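Local coordinates for glycosyl hydrolases family 31 family protein (Aspergillus niger, PDB 6DRU), which releases alpha-xylose from the non-reducing terminal glucose of xyloglucan oligosaccharides, as an alpha-xylosidase of glycosyl hydrolase family 31, at residues 253-259 and 281-287; 514-520 and 555-560. All coordinates share one frame. Residues are numbered along the deposited sequence.

Interaction 1 (253-259 and 281-287); sequences IQSKLRY and MIVIDYQ. With XYS (alpha-D-xylopyranose), chain N; NAG (2-acetamido-2-deoxy-beta-D-glucopyranose), chain D; BGC (beta-D-glucopyranose), chain F.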
loop_
_atom_site.group_PDB
_atom_site.type_symbol
_atom_site.label_atom_id
_atom_site.label_comp_id
_atom_site.label_asym_id
_atom_site.label_seq_id
_atom_site.Cartn_x
_atom_site.Cartn_y
_atom_site.Cartn_z
ATOM N N ILE A 253 48.773 6.931 -9.108
ATOM C CA ILE A 253 48.084 6.269 -8.007
ATOM C C ILE A 253 48.181 4.765 -8.228
ATOM O O ILE A 253 47.602 4.225 -9.180
ATOM C CB ILE A 253 46.625 6.726 -7.893
ATOM C CG1 ILE A 253 46.565 8.223 -7.579
ATOM C CG2 ILE A 253 45.894 5.924 -6.828
ATOM C CD1 ILE A 253 45.225 8.853 -7.861
ATOM N N GLN A 254 48.908 4.087 -7.344
ATOM C CA GLN A 254 49.099 2.645 -7.424
ATOM C C GLN A 254 48.059 1.937 -6.566
ATOM O O GLN A 254 47.858 2.295 -5.401
ATOM C CB GLN A 254 50.507 2.264 -6.967
ATOM C CG GLN A 254 50.797 0.774 -7.022
ATOM C CD GLN A 254 50.779 0.232 -8.436
ATOM O OE1 GLN A 254 51.273 0.871 -9.366
ATOM N NE2 GLN A 254 50.205 -0.952 -8.609
ATOM N N SER A 255 47.405 0.933 -7.141
ATOM C CA SER A 255 46.397 0.171 -6.418
ATOM C C SER A 255 46.206 -1.169 -7.107
ATOM O O SER A 255 46.572 -1.347 -8.272
ATOM C CB SER A 255 45.066 0.927 -6.342
ATOM O OG SER A 255 44.068 0.138 -5.718
ATOM N N LYS A 256 45.628 -2.109 -6.365
ATOM C CA LYS A 256 45.250 -3.412 -6.899
ATOM C C LYS A 256 44.400 -4.120 -5.854
ATOM O O LYS A 256 44.223 -3.636 -4.734
ATOM C CB LYS A 256 46.466 -4.265 -7.267
ATOM C CG LYS A 256 47.165 -4.899 -6.077
ATOM C CD LYS A 256 48.069 -6.033 -6.525
ATOM C CE LYS A 256 48.530 -6.873 -5.347
ATOM N NZ LYS A 256 49.216 -8.117 -5.794
ATOM N N LEU A 257 43.882 -5.280 -6.236
ATOM C CA LEU A 257 43.164 -6.164 -5.325
ATOM C C LEU A 257 44.025 -7.412 -5.143
ATOM O O LEU A 257 44.027 -8.297 -6.004
ATOM C CB LEU A 257 41.775 -6.502 -5.866
ATOM C CG LEU A 257 40.715 -7.139 -4.954
ATOM C CD1 LEU A 257 39.382 -7.205 -5.677
ATOM C CD2 LEU A 257 41.093 -8.529 -4.459
ATOM N N ARG A 258 44.760 -7.489 -4.034
ATOM C CA ARG A 258 44.857 -6.439 -3.020
ATOM C C ARG A 258 46.177 -6.599 -2.272
ATOM O O ARG A 258 46.744 -7.691 -2.240
ATOM C CB ARG A 258 43.682 -6.505 -2.034
ATOM C CG ARG A 258 43.564 -7.816 -1.273
ATOM C CD ARG A 258 42.296 -7.844 -0.435
ATOM N NE ARG A 258 42.166 -9.077 0.338
ATOM C CZ ARG A 258 42.599 -9.224 1.587
ATOM N NH1 ARG A 258 43.194 -8.215 2.210
ATOM N NH2 ARG A 258 42.438 -10.381 2.215
ATOM N N TYR A 259 46.671 -5.519 -1.672
ATOM C CA TYR A 259 47.838 -5.615 -0.803
ATOM C C TYR A 259 47.378 -6.084 0.571
ATOM O O TYR A 259 46.613 -5.390 1.250
ATOM C CB TYR A 259 48.571 -4.277 -0.734
ATOM C CG TYR A 259 48.981 -3.776 -2.102
ATOM C CD1 TYR A 259 49.918 -4.465 -2.859
ATOM C CD2 TYR A 259 48.423 -2.625 -2.641
ATOM C CE1 TYR A 259 50.291 -4.021 -4.112
ATOM C CE2 TYR A 259 48.790 -2.172 -3.895
ATOM C CZ TYR A 259 49.722 -2.875 -4.626
ATOM O OH TYR A 259 50.091 -2.426 -5.873
ATOM N N MET A 281 50.483 7.936 -4.483
ATOM C CA MET A 281 49.548 7.418 -3.495
ATOM C C MET A 281 49.488 5.900 -3.601
ATOM O O MET A 281 49.427 5.349 -4.703
ATOM C CB MET A 281 48.148 8.020 -3.678
ATOM C CG MET A 281 47.314 8.030 -2.406
ATOM S SD MET A 281 45.541 8.141 -2.709
ATOM C CE MET A 281 45.379 9.841 -3.240
ATOM N N ILE A 282 49.506 5.238 -2.446
ATOM C CA ILE A 282 49.407 3.786 -2.342
ATOM C C ILE A 282 48.060 3.459 -1.710
ATOM O O ILE A 282 47.700 4.039 -0.677
ATOM C CB ILE A 282 50.559 3.215 -1.498
ATOM C CG1 ILE A 282 51.903 3.389 -2.217
ATOM C CG2 ILE A 282 50.315 1.746 -1.186
ATOM C CD1 ILE A 282 52.216 2.334 -3.235
ATOM N N VAL A 283 47.315 2.536 -2.316
ATOM C CA VAL A 283 45.946 2.236 -1.904
ATOM C C VAL A 283 45.880 0.824 -1.336
ATOM O O VAL A 283 46.416 -0.119 -1.932
ATOM C CB VAL A 283 44.962 2.400 -3.075
ATOM C CG1 VAL A 283 43.535 2.235 -2.592
ATOM C CG2 VAL A 283 45.149 3.753 -3.740
ATOM N N ILE A 284 45.215 0.681 -0.190
ATOM C CA ILE A 284 44.943 -0.610 0.435
ATOM C C ILE A 284 43.468 -0.930 0.235
ATOM O O ILE A 284 42.598 -0.129 0.599
ATOM C CB ILE A 284 45.301 -0.602 1.932
ATOM C CG1 ILE A 284 46.785 -0.284 2.127
ATOM C CG2 ILE A 284 44.957 -1.941 2.570
ATOM C CD1 ILE A 284 47.189 -0.144 3.579
ATOM N N ASP A 285 43.184 -2.102 -0.331
ATOM C CA ASP A 285 41.826 -2.450 -0.727
ATOM C C ASP A 285 41.052 -3.015 0.467
ATOM O O ASP A 285 41.454 -2.881 1.626
ATOM C CB ASP A 285 41.859 -3.420 -1.907
ATOM C CG ASP A 285 40.572 -3.409 -2.715
ATOM O OD1 ASP A 285 39.588 -2.784 -2.264
ATOM O OD2 ASP A 285 40.542 -4.031 -3.798
ATOM N N TYR A 286 39.920 -3.658 0.187
ATOM C CA TYR A 286 39.005 -4.136 1.214
ATOM C C TYR A 286 39.504 -5.454 1.810
ATOM O O TYR A 286 40.622 -5.906 1.543
ATOM C CB TYR A 286 37.590 -4.257 0.646
ATOM C CG TYR A 286 37.354 -5.366 -0.367
ATOM C CD1 TYR A 286 38.374 -5.847 -1.181
ATOM C CD2 TYR A 286 36.092 -5.924 -0.515
ATOM C CE1 TYR A 286 38.142 -6.854 -2.103
ATOM C CE2 TYR A 286 35.849 -6.927 -1.434
ATOM C CZ TYR A 286 36.876 -7.390 -2.225
ATOM O OH TYR A 286 36.634 -8.391 -3.140
ATOM N N GLN A 287 38.668 -6.075 2.645
ATOM C CA GLN A 287 38.964 -7.336 3.327
ATOM C C GLN A 287 40.208 -7.248 4.206
ATOM O O GLN A 287 40.758 -8.277 4.612
ATOM C CB GLN A 287 39.099 -8.490 2.328
ATOM C CG GLN A 287 37.870 -8.707 1.457
ATOM C CD GLN A 287 36.662 -9.176 2.250
ATOM O OE1 GLN A 287 35.980 -8.380 2.896
ATOM N NE2 GLN A 287 36.394 -10.475 2.204
HETATM C C1 XYS N . 34.520 -3.581 -5.254
HETATM C C2 XYS N . 35.263 -2.411 -5.856
HETATM C C3 XYS N . 36.666 -2.849 -6.211
HETATM C C4 XYS N . 37.328 -3.468 -4.999
HETATM C C5 XYS N . 36.427 -4.542 -4.430
HETATM O O1 XYS N . 34.485 -4.640 -6.181
HETATM O O2 XYS N . 34.592 -1.967 -7.011
HETATM O O3 XYS N . 37.416 -1.737 -6.642
HETATM O O4 XYS N . 38.556 -4.040 -5.379
HETATM O O5 XYS N . 35.177 -3.992 -4.078
HETATM C C1 NAG D . 35.838 -12.956 5.190
HETATM C C2 NAG D . 36.489 -14.292 4.889
HETATM C C3 NAG D . 37.747 -14.558 5.639
HETATM C C4 NAG D . 38.616 -13.327 5.771
HETATM C C5 NAG D . 37.788 -12.155 6.239
HETATM C C6 NAG D . 38.662 -10.928 6.374
HETATM C C7 NAG D . 34.672 -15.818 4.203
HETATM C C8 NAG D . 33.677 -16.902 4.561
HETATM N N2 NAG D . 35.548 -15.312 5.197
HETATM O O3 NAG D . 38.451 -15.601 5.003
HETATM O O4 NAG D . 39.637 -13.581 6.705
HETATM O O5 NAG D . 36.788 -11.925 5.283
HETATM O O6 NAG D . 37.900 -9.772 6.108
HETATM O O7 NAG D . 34.722 -15.387 3.069
HETATM C C2 BGC F . 30.807 -9.797 -6.969
HETATM C C3 BGC F . 30.078 -8.576 -6.525
HETATM C C4 BGC F . 30.861 -7.888 -5.392
HETATM C C5 BGC F . 32.293 -7.682 -5.799
HETATM C C6 BGC F . 33.084 -7.121 -4.625
HETATM C C1 BGC F . 32.203 -9.387 -7.360
HETATM O O2 BGC F . 30.137 -10.405 -8.095
HETATM O O3 BGC F . 28.820 -8.936 -6.081
HETATM O O4 BGC F . 30.281 -6.635 -5.106
HETATM O O5 BGC F . 32.872 -8.911 -6.190
HETATM O O6 BGC F . 34.465 -7.309 -4.851
HETATM O O HOH W 1 45.402 -3.026 -2.155
HETATM O O HOH W 2 43.604 -5.473 1.406
#

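Interaction 2 (514-520 and 555-560); sequences TVDAGGF and RTHGSR. With XYS (alpha-D-xylopyranose), chain N; BGC (beta-D-glucopyranose), chain B; BGC (beta-D-glucopyranose), chain C.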
loop_
_atom_site.group_PDB
_atom_site.type_symbol
_atom_site.label_atom_id
_atom_site.label_comp_id
_atom_site.label_asym_id
_atom_site.label_seq_id
_atom_site.Cartn_x
_atom_site.Cartn_y
_atom_site.Cartn_z
ATOM N N THR A 514 37.520 9.111 -12.980
ATOM C CA THR A 514 38.633 8.242 -13.345
ATOM C C THR A 514 38.110 6.823 -13.554
ATOM O O THR A 514 36.914 6.557 -13.417
ATOM C CB THR A 514 39.730 8.300 -12.278
ATOM O OG1 THR A 514 40.653 7.219 -12.468
ATOM C CG2 THR A 514 39.120 8.249 -10.885
ATOM N N VAL A 515 39.024 5.910 -13.891
ATOM C CA VAL A 515 38.703 4.514 -14.168
ATOM C C VAL A 515 39.729 3.624 -13.475
ATOM O O VAL A 515 40.674 4.101 -12.840
ATOM C CB VAL A 515 38.686 4.201 -15.679
ATOM C CG1 VAL A 515 37.456 4.771 -16.339
ATOM C CG2 VAL A 515 39.954 4.716 -16.343
ATOM N N ASP A 516 39.539 2.314 -13.617
ATOM C CA ASP A 516 40.545 1.322 -13.252
ATOM C C ASP A 516 41.374 1.011 -14.492
ATOM O O ASP A 516 40.862 0.440 -15.461
ATOM C CB ASP A 516 39.892 0.055 -12.703
ATOM C CG ASP A 516 39.318 0.249 -11.317
ATOM O OD1 ASP A 516 38.718 -0.712 -10.788
ATOM O OD2 ASP A 516 39.426 1.371 -10.777
ATOM N N ALA A 517 42.652 1.389 -14.466
ATOM C CA ALA A 517 43.532 1.138 -15.599
ATOM C C ALA A 517 43.671 -0.357 -15.851
ATOM O O ALA A 517 44.224 -1.087 -15.023
ATOM C CB ALA A 517 44.905 1.770 -15.369
ATOM N N GLY A 518 43.162 -0.821 -16.989
ATOM C CA GLY A 518 43.213 -2.220 -17.347
ATOM C C GLY A 518 41.956 -3.005 -17.051
ATOM O O GLY A 518 41.940 -4.220 -17.279
ATOM N N GLY A 519 40.902 -2.355 -16.563
ATOM C CA GLY A 519 39.707 -3.060 -16.147
ATOM C C GLY A 519 39.857 -3.625 -14.747
ATOM O O GLY A 519 40.912 -3.554 -14.116
ATOM N N PHE A 520 38.763 -4.203 -14.250
ATOM C CA PHE A 520 38.744 -4.787 -12.915
ATOM C C PHE A 520 38.549 -6.298 -12.945
ATOM O O PHE A 520 39.394 -7.040 -12.438
ATOM C CB PHE A 520 37.654 -4.128 -12.060
ATOM C CG PHE A 520 37.485 -4.768 -10.713
ATOM C CD1 PHE A 520 38.415 -4.554 -9.709
ATOM C CD2 PHE A 520 36.411 -5.603 -10.458
ATOM C CE1 PHE A 520 38.269 -5.150 -8.473
ATOM C CE2 PHE A 520 36.259 -6.204 -9.225
ATOM C CZ PHE A 520 37.190 -5.976 -8.230
ATOM N N ARG A 555 45.009 6.466 -12.166
ATOM C CA ARG A 555 45.037 5.421 -11.152
ATOM C C ARG A 555 44.887 4.065 -11.821
ATOM O O ARG A 555 44.030 3.888 -12.693
ATOM C CB ARG A 555 43.933 5.624 -10.106
ATOM C CG ARG A 555 43.554 4.359 -9.346
ATOM C CD ARG A 555 42.504 4.637 -8.278
ATOM N NE ARG A 555 41.798 3.424 -7.868
ATOM C CZ ARG A 555 40.728 2.943 -8.492
ATOM N NH1 ARG A 555 40.247 3.578 -9.551
ATOM N NH2 ARG A 555 40.137 1.834 -8.063
ATOM N N THR A 556 45.722 3.116 -11.410
ATOM C CA THR A 556 45.635 1.736 -11.860
ATOM C C THR A 556 45.086 0.870 -10.735
ATOM O O THR A 556 45.371 1.109 -9.556
ATOM C CB THR A 556 47.003 1.216 -12.319
ATOM O OG1 THR A 556 46.879 -0.145 -12.752
ATOM C CG2 THR A 556 48.030 1.309 -11.194
ATOM N N HIS A 557 44.293 -0.129 -11.106
ATOM C CA HIS A 557 43.634 -1.007 -10.150
ATOM C C HIS A 557 42.999 -2.152 -10.924
ATOM O O HIS A 557 42.695 -2.022 -12.113
ATOM C CB HIS A 557 42.573 -0.255 -9.333
ATOM C CG HIS A 557 41.816 -1.123 -8.377
ATOM N ND1 HIS A 557 42.421 -1.777 -7.326
ATOM C CD2 HIS A 557 40.504 -1.450 -8.318
ATOM C CE1 HIS A 557 41.514 -2.468 -6.659
ATOM N NE2 HIS A 557 40.342 -2.286 -7.240
ATOM N N GLY A 558 42.814 -3.273 -10.242
ATOM C CA GLY A 558 42.146 -4.407 -10.846
ATOM C C GLY A 558 42.440 -5.682 -10.095
ATOM O O GLY A 558 43.297 -5.736 -9.213
ATOM N N SER A 559 41.695 -6.722 -10.463
ATOM C CA SER A 559 41.871 -8.068 -9.923
ATOM C C SER A 559 42.431 -8.921 -11.058
ATOM O O SER A 559 41.685 -9.472 -11.868
ATOM C CB SER A 559 40.557 -8.625 -9.379
ATOM O OG SER A 559 40.756 -9.872 -8.736
ATOM N N ARG A 560 43.753 -9.020 -11.112
ATOM C CA ARG A 560 44.437 -9.679 -12.213
ATOM C C ARG A 560 44.556 -11.179 -11.970
ATOM O O ARG A 560 44.456 -11.666 -10.841
ATOM C CB ARG A 560 45.831 -9.080 -12.413
ATOM C CG ARG A 560 45.853 -7.566 -12.546
ATOM C CD ARG A 560 45.332 -7.116 -13.899
ATOM N NE ARG A 560 45.370 -5.665 -14.032
ATOM C CZ ARG A 560 44.294 -4.884 -13.998
ATOM N NH1 ARG A 560 43.089 -5.420 -13.853
ATOM N NH2 ARG A 560 44.423 -3.570 -14.124
HETATM C C1 XYS N . 34.520 -3.581 -5.254
HETATM C C2 XYS N . 35.263 -2.411 -5.856
HETATM C C3 XYS N . 36.666 -2.849 -6.211
HETATM C C4 XYS N . 37.328 -3.468 -4.999
HETATM C C5 XYS N . 36.427 -4.542 -4.430
HETATM O O1 XYS N . 34.485 -4.640 -6.181
HETATM O O2 XYS N . 34.592 -1.967 -7.011
HETATM O O3 XYS N . 37.416 -1.737 -6.642
HETATM O O4 XYS N . 38.556 -4.040 -5.379
HETATM O O5 XYS N . 35.177 -3.992 -4.078
HETATM C C2 BGC B . 36.891 -10.241 -8.122
HETATM C C3 BGC B . 35.622 -10.031 -7.371
HETATM C C4 BGC B . 34.417 -10.354 -8.270
HETATM C C5 BGC B . 34.587 -11.710 -8.888
HETATM C C6 BGC B . 33.427 -11.983 -9.837
HETATM C C1 BGC B . 36.884 -11.639 -8.685
HETATM O O2 BGC B . 38.023 -10.077 -7.238
HETATM O O3 BGC B . 35.552 -8.715 -6.954
HETATM O O4 BGC B . 33.235 -10.353 -7.503
HETATM O O5 BGC B . 35.800 -11.756 -9.611
HETATM O O6 BGC B . 33.514 -13.308 -10.310
HETATM C C2 BGC C . 38.245 -14.994 -11.612
HETATM C C3 BGC C . 37.765 -13.647 -11.194
HETATM C C4 BGC C . 38.318 -13.299 -9.802
HETATM C C5 BGC C . 39.809 -13.490 -9.786
HETATM C C6 BGC C . 40.343 -13.176 -8.393
HETATM C C1 BGC C . 39.750 -15.047 -11.494
HETATM O O1 BGC C . 40.203 -16.293 -11.908
HETATM O O2 BGC C . 37.849 -15.241 -12.979
HETATM O O3 BGC C . 36.383 -13.651 -11.161
HETATM O O4 BGC C . 38.018 -11.958 -9.484
HETATM O O5 BGC C . 40.128 -14.826 -10.130
HETATM O O6 BGC C . 40.587 -14.376 -7.694
HETATM O O HOH W 3 42.516 6.248 -14.129
#

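Interaction 1 (253-259 and 281-287)
Two parallel neighbouring strands of the TIM barrel pair here before they run out into loops, joined by main-chain hydrogen bonds: Gln254 N donates to Met281 O (3.0 Å) and Val283 N to Gln254 O (3.1 Å). Ile253 CG2 packs on Val283 CG2 at 3.8 Å beside them. Beyond Ser255 the direct main-chain bonds between the two segments cease, and water bridges them. Water 1 donates to Lys256 O (2.9 Å) and Val283 O (3.1 Å) and accepts from Tyr259 N (2.8 Å) and, weakly, from Asp285 N (3.0 Å), so both backbones are served at once. Water 2 accepts from Arg258 NH1 at 2.9 Å, close to the carbonyls of Tyr259 and Tyr286. The peptide bond before Arg258 is cis, and the CA-to-CB bond of that residue points toward 281-287, where its CD lies 3.2 Å from Tyr286 O. Gln254 NE2 donates to Tyr259 OH (3.1 Å), which also bonds Glu573, while Gln254 OE1 bonds Tyr252 and Lys256 NZ bonds Thr569. At the sugar end, Asp285 OD2 accepts a hydrogen bond from O4 of the xylose, XYS (2.5 Å); XYS C5 lies over a face of the Tyr286 ring, whose OH takes a bond from O6 of glucose BGC in chain F (3.0 Å). The chemistry thus passes from direct backbone pairing to water-bridged loops, of which 281-287 presents a carboxylate and an aromatic face to the xylose.

Interaction 2 (514-520 and 555-560)
The xylose pocket at the mouth of the TIM barrel is lined on one side by these two loops, each following a barrel strand. His557 NE2 donates to O4 of the xylose, XYS (3.1 Å), and also hydrogen-bonds its O3 (3.0 Å); Phe520 CE1 comes within 3.3 Å of XYS O4. The Phe520 and His557 rings lie nearly parallel, with planes at 26°, but are slid apart to a centroid distance of 5.7 Å, so they sit beside each other with little overlap. Ser559 OG extends the polar contacts to O2 of glucose BGC in chain B (3.1 Å).

Behind the sugars, Asp516 OD2 forms a salt bridge with Arg555 NH1 (2.7 Å), and the Arg555 guanidinium also makes a cation-pi contact with Trp484. Asp516 opens a type II turn closed by Gly519 N to Asp516 O at 3.0 Å. The positive phi angles of Gly518 and Gly519 suit glycine, and a CB on Gly518 would collide with Arg560 NH2. Arg560 reaches back to the turn, where NH1 donates to Gly519 O (2.9 Å); NH2 bonds His557 O weakly (3.1 Å) within its own loop. Gly558 is equally constrained, for a CB there would strike Gly519 O and Arg560 NH1. Next to it, Ser559 N donates to Phe520 O (3.0 Å), tying the loops together just behind the sugar-facing side chains. An ion pair, a glycine turn and an arginine bound to a carbonyl thus join the loops in a buried setting, while His557 and Phe520 meet the xylose.

Overall arrangement
Interaction 1 comes first along the chain and closes before interaction 2 opens; their centres lie about 11 Å apart. All four segments belong to the TIM-barrel domain. Interaction 1 joins the strands of a beta-alpha-beta unit, 252-254 and 281-284, connected through helix 262-274. Interaction 2 lies in the loops after strands 513-514 and 554-555. Strand 252-254 also pairs in parallel with 554-555, closing the barrel, and probable hydrogen bonds from Thr556 N to Ile253 O and from Leu257 N to Gly558 O (3.1 Å each) continue that seam. Both contacts therefore meet around one xylose, whose O4 is held from each, near the probable catalytic residues Asp395 and Asp487.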